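Local coordinates for protein UDP-N-acetylglucosamine pyrophosphorylase (Entamoeba histolytica, PDB 3OC9) that probably catalyses the reaction of N-acetyl-alpha-D-glucosamine 1-phosphate with UTP to give UDP-N-acetyl-alpha-D-glucosamine and diphosphate, at residues P61-K66 with I376-F381; H126-G131 with K162-N167; G131-V136 with I306-F311; I359-K364 with S384-G389. All blocks are in the same frame, centred on the assembly; numbering follows the deposited sequence.

The four contacts fall into two well-separated pairs, with interactions 3 and 4 on opposite sides of the chain's centre. Interactions 1 and 4, with centres 15 Å apart, touch through Cys377 and Ile379: Cys377 SG lies 3.6 Å from Leu362 CD1, joining strand 377-379 to helix 347-364. Interactions 2 and 3, with centres 17 Å apart, share Gly131 and use successive parts of strand 125-134. Between the pairs the distances are long; the centres of interactions 3 and 4 are 44 Å apart, and the nearest atoms of interactions 1 and 2 about 17 Å. Interaction 2 alone of the four includes a bound small molecule, a 1,2-ethanediol that probably comes from the crystallisation liquor.

Interaction 1: P61-K66 with I376-F381; sequences PFEIPK and ICEISF
Glu378 OE2 accepts from Glu63 N at 2.8 Å (N-H...O angle 162°), on the syn side of the carboxylate, and also bonds the hydroxyl of Tyr355 on helix 347-364. The other oxygen, Glu378 OE1, takes a weak bond from Ile64 N at 3.4 Å and a hydrogen bond from a water that also donates to Ile64 O. One carboxylate thus holds two successive amides of the loop between strands 59-60 and 66-67. In Glu378, chi2 of -161° sends CD outward along an extended chain. Its backbone belongs to strand 377-379, which pairs in parallel with strand 402-404, so the loop is tied to a two-stranded sheet. Phe62 brings CB to 3.4 Å from Glu378 OE2, while its ring meets that of Trp354 and the side chain also touches Met71. Glu63 crosses Ile376 at about a right angle: its methylene CG lies 4.1 Å from Ile376 CG2, and OE2 is also near Ile376 CD1. Lys66 suits its place by length: the extended chain brings NZ beside Ser380 OG, 3.4 Å away but badly angled for a bond, and on to a salt bridge with Glu74 and a hydrogen bond to Gln405. Ser380 OG accepts from Arg382 N.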
# COMPACT_ATOMS: atom_id res chain seq x y z
N PRO A 61 13.69 7.98 -10.92
CA PRO A 61 14.42 8.95 -11.77
C PRO A 61 13.59 10.12 -12.31
O PRO A 61 13.49 10.30 -13.53
CB PRO A 61 14.95 8.06 -12.91
CG PRO A 61 13.87 6.98 -13.05
CD PRO A 61 13.39 6.73 -11.63
N PHE A 62 13.03 10.93 -11.41
CA PHE A 62 12.31 12.15 -11.78
C PHE A 62 13.33 13.26 -12.09
O PHE A 62 14.55 13.06 -11.92
CB PHE A 62 11.36 12.62 -10.66
CG PHE A 62 10.28 11.61 -10.27
CD1 PHE A 62 9.68 10.79 -11.21
CD2 PHE A 62 9.86 11.52 -8.94
CE1 PHE A 62 8.66 9.88 -10.84
CE2 PHE A 62 8.85 10.61 -8.55
CZ PHE A 62 8.26 9.79 -9.52
N GLU A 63 12.85 14.43 -12.53
CA GLU A 63 13.75 15.59 -12.72
C GLU A 63 14.43 15.99 -11.40
O GLU A 63 15.59 16.42 -11.40
CB GLU A 63 13.01 16.79 -13.35
CG GLU A 63 12.51 16.54 -14.81
CD GLU A 63 13.62 16.27 -15.80
OE1 GLU A 63 14.65 16.98 -15.76
OE2 GLU A 63 13.48 15.35 -16.63
N ILE A 64 13.69 15.84 -10.30
CA ILE A 64 14.24 15.96 -8.94
C ILE A 64 14.13 14.56 -8.29
O ILE A 64 13.05 14.15 -7.85
CB ILE A 64 13.48 17.03 -8.09
CG1 ILE A 64 13.43 18.38 -8.81
CG2 ILE A 64 14.10 17.17 -6.69
CD1 ILE A 64 14.80 18.97 -9.16
N PRO A 65 15.26 13.81 -8.23
CA PRO A 65 15.16 12.40 -7.81
C PRO A 65 14.92 12.20 -6.31
O PRO A 65 15.66 12.77 -5.49
CB PRO A 65 16.52 11.81 -8.21
CG PRO A 65 17.29 12.94 -8.87
CD PRO A 65 16.66 14.22 -8.45
N LYS A 66 13.92 11.38 -5.97
CA LYS A 66 13.59 11.02 -4.58
C LYS A 66 13.28 9.53 -4.40
O LYS A 66 12.75 8.89 -5.31
CB LYS A 66 12.41 11.87 -4.08
CG LYS A 66 12.67 13.38 -4.07
CD LYS A 66 11.46 14.16 -3.59
CE LYS A 66 11.71 15.67 -3.67
NZ LYS A 66 10.47 16.48 -3.42
N ILE A 376 6.33 17.45 -18.95
CA ILE A 376 6.81 17.47 -17.54
C ILE A 376 6.00 18.39 -16.61
O ILE A 376 5.90 19.59 -16.86
CB ILE A 376 8.32 17.83 -17.47
CG1 ILE A 376 9.13 16.85 -18.34
CG2 ILE A 376 8.85 17.85 -16.01
CD1 ILE A 376 10.55 17.25 -18.57
N CYS A 377 5.43 17.82 -15.55
CA CYS A 377 4.71 18.58 -14.52
C CYS A 377 4.95 17.87 -13.17
O CYS A 377 4.30 16.87 -12.91
CB CYS A 377 3.22 18.64 -14.85
SG CYS A 377 2.14 19.73 -13.82
N GLU A 378 5.91 18.37 -12.38
CA GLU A 378 6.29 17.77 -11.08
C GLU A 378 5.92 18.68 -9.91
O GLU A 378 6.45 19.80 -9.78
CB GLU A 378 7.80 17.46 -11.01
CG GLU A 378 8.32 16.57 -12.13
CD GLU A 378 9.66 15.89 -11.83
OE1 GLU A 378 10.30 16.14 -10.77
OE2 GLU A 378 10.08 15.07 -12.67
N ILE A 379 5.02 18.18 -9.06
CA ILE A 379 4.52 18.90 -7.90
C ILE A 379 4.87 18.12 -6.62
O ILE A 379 4.37 17.01 -6.43
CB ILE A 379 2.98 19.12 -7.98
CG1 ILE A 379 2.62 19.92 -9.26
CG2 ILE A 379 2.47 19.78 -6.67
CD1 ILE A 379 1.11 20.22 -9.45
N SER A 380 5.72 18.70 -5.77
CA SER A 380 6.21 18.00 -4.56
C SER A 380 5.07 17.53 -3.65
O SER A 380 4.11 18.28 -3.42
CB SER A 380 7.16 18.88 -3.76
OG SER A 380 7.60 18.19 -2.58
N PHE A 381 5.17 16.29 -3.16
CA PHE A 381 4.20 15.76 -2.17
C PHE A 381 4.21 16.61 -0.88
O PHE A 381 3.26 16.56 -0.08
CB PHE A 381 4.53 14.28 -1.81
CG PHE A 381 4.00 13.23 -2.79
CD1 PHE A 381 3.61 13.55 -4.10
CD2 PHE A 381 3.95 11.89 -2.40
CE1 PHE A 381 3.16 12.55 -4.98
CE2 PHE A 381 3.51 10.89 -3.27
CZ PHE A 381 3.10 11.23 -4.57
O HOH W 1 10.46 14.84 -7.94
O HOH W 2 7.64 14.65 -3.53

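Interaction 2: H126-G131 with K162-N167; sequences HCFPQG and KALKDN. With EDO (1,2-ethanediol), chain C.
Asn167 uses its single amide nitrogen to join helix and strand: ND2 donates to Pro129 O across the contact at 3.2 Å and to Ala163 O in its own segment at 2.9 Å. The bond to Ala163 O is the straighter, 165° against 139°, and lies close to the amide plane of Asn167. Ala163 O also accepts from Asn167 N, the two donors reaching it from opposite faces of its carbonyl plane. Asn167 is where the backbone leaves helix 160-166, and its short side chain can fold back on the last turn while still reaching the strand. Phe128 meets the helix with its ring: Ala163 CB lies at the edge, 3.9 Å from CE2, and Leu164 CD2 is 3.7 Å from Phe128 CZ. The small methyl of Ala163 lets the backbones approach closely. Strand 126-129 and helix 162-166 run at 111°, as a helix packed on the mixed central sheet of a GT-A-type fold. Gln130 OE1 accepts from O1 of a 1,2-ethanediol at 3.1 Å, while NE2 bonds Asn155. With Ala163 and Leu164 against the Phe128 ring and the Asn167 amide also at its edge, the polar grip of Asn167 probably fixes how the helix end sits on the strand.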
# COMPACT_ATOMS: atom_id res chain seq x y z
N HIS A 126 8.70 3.75 13.54
CA HIS A 126 8.84 2.51 14.34
C HIS A 126 9.01 1.24 13.48
O HIS A 126 8.01 0.65 13.04
CB HIS A 126 7.63 2.33 15.28
CG HIS A 126 7.22 3.57 16.02
ND1 HIS A 126 7.73 3.91 17.25
CD2 HIS A 126 6.32 4.55 15.70
CE1 HIS A 126 7.19 5.05 17.65
NE2 HIS A 126 6.33 5.46 16.73
N CYS A 127 10.26 0.80 13.30
CA CYS A 127 10.54 -0.46 12.57
C CYS A 127 10.36 -1.67 13.50
O CYS A 127 10.84 -1.65 14.66
CB CYS A 127 11.97 -0.45 11.97
SG CYS A 127 12.31 0.77 10.66
N PHE A 128 9.63 -2.69 13.03
CA PHE A 128 9.40 -3.95 13.82
C PHE A 128 9.54 -5.25 12.98
O PHE A 128 9.18 -5.26 11.81
CB PHE A 128 8.03 -3.92 14.53
CG PHE A 128 6.83 -3.97 13.60
CD1 PHE A 128 6.42 -2.81 12.87
CD2 PHE A 128 6.09 -5.14 13.45
CE1 PHE A 128 5.30 -2.87 12.00
CE2 PHE A 128 4.98 -5.21 12.60
CZ PHE A 128 4.58 -4.06 11.87
N PRO A 129 10.06 -6.35 13.59
CA PRO A 129 10.25 -7.56 12.76
C PRO A 129 9.07 -8.55 12.75
O PRO A 129 8.39 -8.71 13.77
CB PRO A 129 11.50 -8.21 13.39
CG PRO A 129 11.42 -7.82 14.87
CD PRO A 129 10.80 -6.42 14.86
N GLN A 130 8.84 -9.19 11.60
CA GLN A 130 7.92 -10.36 11.50
C GLN A 130 8.74 -11.67 11.55
O GLN A 130 9.97 -11.65 11.40
CB GLN A 130 7.06 -10.29 10.21
CG GLN A 130 7.88 -10.46 8.89
CD GLN A 130 7.05 -10.38 7.60
OE1 GLN A 130 7.35 -9.57 6.70
NE2 GLN A 130 6.05 -11.25 7.47
N GLY A 131 8.06 -12.79 11.77
CA GLY A 131 8.70 -14.12 11.78
C GLY A 131 9.25 -14.55 10.42
O GLY A 131 8.76 -14.10 9.38
N LYS A 162 -0.16 -10.88 14.16
CA LYS A 162 0.58 -11.42 15.32
C LYS A 162 1.81 -10.56 15.67
O LYS A 162 2.11 -10.31 16.86
CB LYS A 162 0.97 -12.89 15.08
CG LYS A 162 1.69 -13.58 16.26
CD LYS A 162 0.81 -13.65 17.50
CE LYS A 162 1.43 -14.57 18.55
NZ LYS A 162 0.91 -14.30 19.92
N ALA A 163 2.51 -10.08 14.64
CA ALA A 163 3.69 -9.21 14.84
C ALA A 163 3.38 -7.88 15.55
O ALA A 163 4.19 -7.42 16.37
CB ALA A 163 4.43 -8.95 13.51
N LEU A 164 2.23 -7.27 15.24
CA LEU A 164 1.79 -6.06 15.96
C LEU A 164 1.59 -6.33 17.47
O LEU A 164 2.00 -5.51 18.31
CB LEU A 164 0.51 -5.44 15.34
CG LEU A 164 0.57 -4.86 13.92
CD1 LEU A 164 -0.85 -4.52 13.45
CD2 LEU A 164 1.46 -3.59 13.80
N LYS A 165 0.96 -7.45 17.81
CA LYS A 165 0.76 -7.81 19.23
C LYS A 165 2.09 -8.10 19.95
O LYS A 165 2.36 -7.52 21.03
CB LYS A 165 -0.21 -9.00 19.37
CG LYS A 165 -0.49 -9.36 20.85
CD LYS A 165 -1.40 -10.59 21.00
CE LYS A 165 -1.39 -11.08 22.46
NZ LYS A 165 -1.89 -12.49 22.57
N ASP A 166 2.92 -8.96 19.35
CA ASP A 166 4.18 -9.44 19.95
C ASP A 166 5.23 -8.35 20.20
O ASP A 166 6.01 -8.44 21.15
CB ASP A 166 4.79 -10.56 19.08
CG ASP A 166 4.01 -11.88 19.16
OD1 ASP A 166 3.10 -12.03 20.00
OD2 ASP A 166 4.33 -12.78 18.34
N ASN A 167 5.22 -7.31 19.36
CA ASN A 167 6.17 -6.18 19.47
C ASN A 167 5.65 -4.99 20.32
O ASN A 167 6.28 -3.91 20.37
CB ASN A 167 6.59 -5.71 18.07
CG ASN A 167 7.57 -6.66 17.39
OD1 ASN A 167 8.77 -6.64 17.69
ND2 ASN A 167 7.06 -7.51 16.48
C1 EDO C . 6.17 -11.65 3.66
O1 EDO C . 5.74 -10.38 4.19
C2 EDO C . 6.56 -11.57 2.18
O2 EDO C . 5.40 -11.69 1.34

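Interaction 3: G131-V136 with I306-F311. Unlike the reference sequence in segment 306-311: Ile310 (reference Met).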
# COMPACT_ATOMS: atom_id res chain seq x y z
N GLY A 131 8.06 -12.79 11.77
CA GLY A 131 8.70 -14.12 11.78
C GLY A 131 9.25 -14.55 10.42
O GLY A 131 8.76 -14.10 9.38
N MET A 132 10.27 -15.41 10.43
CA MET A 132 10.85 -16.03 9.22
C MET A 132 10.85 -17.56 9.36
O MET A 132 10.83 -18.07 10.49
CB MET A 132 12.27 -15.52 8.98
CG MET A 132 12.38 -13.99 8.75
SD MET A 132 14.06 -13.46 8.36
CE MET A 132 14.10 -13.69 6.58
N LEU A 133 10.89 -18.27 8.23
CA LEU A 133 11.00 -19.76 8.18
C LEU A 133 12.03 -20.21 7.13
O LEU A 133 12.21 -19.55 6.11
CB LEU A 133 9.63 -20.38 7.85
CG LEU A 133 8.46 -20.25 8.83
CD1 LEU A 133 7.13 -20.62 8.16
CD2 LEU A 133 8.68 -21.14 10.09
N PRO A 134 12.71 -21.37 7.35
CA PRO A 134 13.60 -21.90 6.29
C PRO A 134 12.87 -22.35 5.01
O PRO A 134 11.76 -22.90 5.07
CB PRO A 134 14.28 -23.12 6.97
CG PRO A 134 14.00 -22.99 8.43
CD PRO A 134 12.72 -22.20 8.56
N VAL A 135 13.49 -22.09 3.85
CA VAL A 135 12.97 -22.52 2.55
C VAL A 135 13.33 -24.01 2.36
O VAL A 135 14.44 -24.41 2.70
CB VAL A 135 13.58 -21.64 1.40
CG1 VAL A 135 13.03 -22.03 0.03
CG2 VAL A 135 13.36 -20.12 1.70
N VAL A 136 12.41 -24.83 1.83
CA VAL A 136 12.62 -26.29 1.72
C VAL A 136 12.50 -26.85 0.29
O VAL A 136 11.95 -26.19 -0.59
CB VAL A 136 11.70 -27.12 2.69
CG1 VAL A 136 11.91 -26.73 4.14
CG2 VAL A 136 10.19 -26.99 2.30
N ILE A 306 10.19 -24.12 -1.79
CA ILE A 306 8.84 -23.94 -1.22
C ILE A 306 8.88 -23.03 0.02
O ILE A 306 9.63 -23.32 0.96
CB ILE A 306 8.19 -25.33 -0.89
CG1 ILE A 306 7.82 -26.07 -2.18
CG2 ILE A 306 6.96 -25.18 0.07
CD1 ILE A 306 7.32 -27.49 -1.96
N LYS A 307 8.10 -21.93 -0.01
CA LYS A 307 7.89 -21.04 1.15
C LYS A 307 6.47 -21.22 1.72
O LYS A 307 5.51 -20.97 1.02
CB LYS A 307 8.04 -19.55 0.74
CG LYS A 307 9.42 -19.10 0.22
CD LYS A 307 9.35 -17.65 -0.31
CE LYS A 307 8.50 -17.58 -1.57
NZ LYS A 307 7.99 -16.20 -1.80
N LYS A 308 6.35 -21.65 2.98
CA LYS A 308 5.04 -21.73 3.69
C LYS A 308 4.60 -20.34 4.17
O LYS A 308 5.26 -19.75 5.04
CB LYS A 308 5.17 -22.71 4.89
CG LYS A 308 3.91 -22.85 5.74
CD LYS A 308 4.22 -23.38 7.16
CE LYS A 308 4.72 -24.80 7.16
NZ LYS A 308 4.91 -25.33 8.56
N GLU A 309 3.48 -19.81 3.63
CA GLU A 309 3.04 -18.43 3.91
C GLU A 309 1.58 -18.30 4.41
O GLU A 309 0.74 -19.18 4.15
CB GLU A 309 3.20 -17.53 2.66
CG GLU A 309 4.65 -17.33 2.18
CD GLU A 309 4.78 -16.39 0.97
OE1 GLU A 309 3.75 -15.92 0.44
OE2 GLU A 309 5.93 -16.13 0.53
N ILE A 310 1.31 -17.20 5.12
CA ILE A 310 -0.08 -16.81 5.48
C ILE A 310 -0.38 -15.44 4.84
O ILE A 310 0.54 -14.61 4.67
CB ILE A 310 -0.32 -16.81 7.04
CG1 ILE A 310 0.80 -16.06 7.77
CG2 ILE A 310 -0.48 -18.28 7.61
CD1 ILE A 310 0.60 -15.85 9.30
N PHE A 311 -1.65 -15.21 4.47
CA PHE A 311 -2.07 -14.03 3.64
C PHE A 311 -3.00 -13.09 4.44
O PHE A 311 -3.96 -13.55 5.07
CB PHE A 311 -2.85 -14.51 2.38
CG PHE A 311 -2.01 -15.24 1.32
CD1 PHE A 311 -0.60 -15.25 1.36
CD2 PHE A 311 -2.65 -15.86 0.25
CE1 PHE A 311 0.15 -15.91 0.37
CE2 PHE A 311 -1.90 -16.51 -0.76
CZ PHE A 311 -0.51 -16.52 -0.69
O HOH W 3 8.89 -22.78 4.11
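Val136 and Ile306 form an antiparallel hydrogen-bonded pair, a single bridge in which Ile306 N donates to Val136 O at 3.0 Å and Val136 N to Ile306 O at 3.3 Å. The first of these lies in the plane of its carbonyl; in the second the donor is tilted 15° from it. Beside the bridge the side chains cross obliquely, Val136 CG2 resting 4.1 Å from Ile306 CB; beta-branched valine and isoleucine suit such extended backbone. Val135 CG1, anti to its backbone N (chi1 -178°), comes to 3.8 Å from Ile306 O. As the segments diverge, direct backbone bonding gives way to a water that accepts from Lys308 N at 3.0 Å and can donate to Pro134 O or Ile306 O, which compete for its protons with others nearby. Farther along, Leu133 CD1 lies 4.1 Å from Lys308 CD, so the aliphatic part of the lysine serves as an apolar surface while the residue makes a cation-pi contact with Tyr281. Lys307 turns its amine to Glu309 in a salt bridge along the same strand. Strand 305-309 is paired antiparallel with strand 282-286, and strand 125-134 with strand 149-154, so the bridge joins the end of the central sheet to a two-stranded sheet.

Interaction 4: I359-K364 with S384-G389; sequences IYYLKK and SFEEEG
Tyr361 and Glu387 approach to 5.0 Å between CA atoms, where the end of helix 347-364 meets the irregular loop 384-389 with no direct hydrogen bond between the segments. Tyr361 provides a flat surface for the loop backbone: Glu386 C lies over the centre of one face of the ring, 3.8 Å above its plane, and Glu387 N is offset toward the rim. The hydroxyl reaches beyond this patch and bonds a water at 2.8 Å, which in turn donates to Phe385 O. Glu387 CB packs 3.6 Å from the backbone Tyr361 O, and 4.0 Å from Tyr361 CD1 on the ring. The loop follows strand 377-379, whose Cys377 packs on Leu362, so the helix meets both the strand and the loop after it. The loop itself is braced by Glu388, whose two oxygens accept from Phe385 N and Glu386 N through their syn lone pairs, the former nearly straight at 177°; OE2 also forms a salt bridge with Arg78 of helix 68-87. Ser384 OG donates to Glu386 O and accepts from Gly389 N, so one hydroxyl links the start, middle and end of the loop. On the exposed side, Lys364 lays its extended chain across Glu387, CE 3.5 Å from OE2, but NZ stays 4.4 Å from Glu387 OE2, beyond a salt bridge; a water links that amine to Glu387 OE1. Glu386 directs its carboxylate away to Lys192 in a salt bridge.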
# COMPACT_ATOMS: atom_id res chain seq x y z
N ILE A 359 -1.27 17.77 -13.93
CA ILE A 359 -1.97 18.66 -14.90
C ILE A 359 -3.47 18.83 -14.57
O ILE A 359 -3.99 19.96 -14.53
CB ILE A 359 -1.78 18.16 -16.35
CG1 ILE A 359 -0.30 18.23 -16.74
CG2 ILE A 359 -2.66 18.96 -17.33
CD1 ILE A 359 0.03 17.52 -18.04
N TYR A 360 -4.14 17.70 -14.31
CA TYR A 360 -5.53 17.69 -13.84
C TYR A 360 -5.75 18.57 -12.59
O TYR A 360 -6.71 19.35 -12.55
CB TYR A 360 -6.03 16.24 -13.64
CG TYR A 360 -7.37 16.09 -12.90
CD1 TYR A 360 -8.59 16.14 -13.59
CD2 TYR A 360 -7.42 15.87 -11.51
CE1 TYR A 360 -9.81 16.00 -12.93
CE2 TYR A 360 -8.64 15.74 -10.83
CZ TYR A 360 -9.83 15.80 -11.55
OH TYR A 360 -11.05 15.67 -10.90
N TYR A 361 -4.87 18.46 -11.59
CA TYR A 361 -5.01 19.24 -10.35
C TYR A 361 -4.84 20.77 -10.62
O TYR A 361 -5.59 21.61 -10.08
CB TYR A 361 -4.04 18.75 -9.26
CG TYR A 361 -4.48 17.46 -8.52
CD1 TYR A 361 -5.84 17.17 -8.31
CD2 TYR A 361 -3.52 16.58 -7.99
CE1 TYR A 361 -6.25 15.99 -7.60
CE2 TYR A 361 -3.91 15.40 -7.29
CZ TYR A 361 -5.27 15.12 -7.10
OH TYR A 361 -5.67 13.97 -6.41
N LEU A 362 -3.87 21.12 -11.46
CA LEU A 362 -3.68 22.53 -11.86
C LEU A 362 -4.94 23.13 -12.52
O LEU A 362 -5.32 24.26 -12.20
CB LEU A 362 -2.46 22.70 -12.76
CG LEU A 362 -1.07 22.72 -12.10
CD1 LEU A 362 0.07 22.56 -13.13
CD2 LEU A 362 -0.84 23.98 -11.22
N LYS A 363 -5.58 22.37 -13.40
CA LYS A 363 -6.82 22.81 -14.07
C LYS A 363 -8.02 22.90 -13.11
O LYS A 363 -8.88 23.79 -13.25
CB LYS A 363 -7.16 21.90 -15.26
CG LYS A 363 -6.13 21.97 -16.41
CD LYS A 363 -6.45 20.95 -17.51
CE LYS A 363 -5.35 20.92 -18.56
NZ LYS A 363 -5.53 19.85 -19.59
N LYS A 364 -8.09 22.00 -12.14
CA LYS A 364 -9.15 22.02 -11.14
C LYS A 364 -9.02 23.26 -10.23
O LYS A 364 -10.03 23.75 -9.68
CB LYS A 364 -9.15 20.70 -10.34
CG LYS A 364 -10.40 20.43 -9.51
CD LYS A 364 -10.38 19.00 -8.92
CE LYS A 364 -11.62 18.74 -8.06
NZ LYS A 364 -11.83 17.27 -7.88
N SER A 384 1.36 19.95 -1.98
CA SER A 384 -0.08 19.80 -2.24
C SER A 384 -0.46 18.31 -2.07
O SER A 384 0.29 17.43 -2.49
CB SER A 384 -0.46 20.33 -3.65
OG SER A 384 -1.86 20.55 -3.81
N PHE A 385 -1.61 18.05 -1.44
CA PHE A 385 -2.16 16.69 -1.27
C PHE A 385 -3.06 16.32 -2.47
O PHE A 385 -2.80 15.33 -3.18
CB PHE A 385 -2.89 16.60 0.08
CG PHE A 385 -3.66 15.29 0.31
CD1 PHE A 385 -2.99 14.07 0.41
CD2 PHE A 385 -5.05 15.30 0.43
CE1 PHE A 385 -3.71 12.86 0.63
CE2 PHE A 385 -5.77 14.10 0.65
CZ PHE A 385 -5.09 12.88 0.74
N GLU A 386 -4.13 17.10 -2.67
CA GLU A 386 -4.95 17.04 -3.89
C GLU A 386 -4.63 18.36 -4.64
O GLU A 386 -3.45 18.60 -4.93
CB GLU A 386 -6.44 16.82 -3.56
CG GLU A 386 -6.69 15.42 -2.88
CD GLU A 386 -7.98 15.28 -2.07
OE1 GLU A 386 -8.57 16.29 -1.61
OE2 GLU A 386 -8.41 14.11 -1.86
N GLU A 387 -5.62 19.21 -4.90
CA GLU A 387 -5.35 20.53 -5.57
C GLU A 387 -5.26 21.75 -4.62
O GLU A 387 -5.04 22.90 -5.08
CB GLU A 387 -6.37 20.77 -6.72
CG GLU A 387 -7.74 21.35 -6.32
CD GLU A 387 -8.73 20.34 -5.72
OE1 GLU A 387 -8.34 19.24 -5.27
OE2 GLU A 387 -9.94 20.67 -5.72
N GLU A 388 -5.41 21.51 -3.32
CA GLU A 388 -5.58 22.61 -2.35
C GLU A 388 -4.36 23.52 -2.14
O GLU A 388 -4.51 24.66 -1.65
CB GLU A 388 -6.14 22.07 -1.00
CG GLU A 388 -5.09 21.54 0.01
CD GLU A 388 -4.32 20.31 -0.50
OE1 GLU A 388 -4.94 19.43 -1.14
OE2 GLU A 388 -3.09 20.25 -0.26
N GLY A 389 -3.17 23.06 -2.52
CA GLY A 389 -1.96 23.89 -2.38
C GLY A 389 -1.64 24.76 -3.60
O GLY A 389 -0.60 25.42 -3.64
O HOH W 4 -3.82 12.97 -4.53
O HOH W 5 -9.65 16.65 -5.78
O HOH W 6 -10.77 23.40 -6.28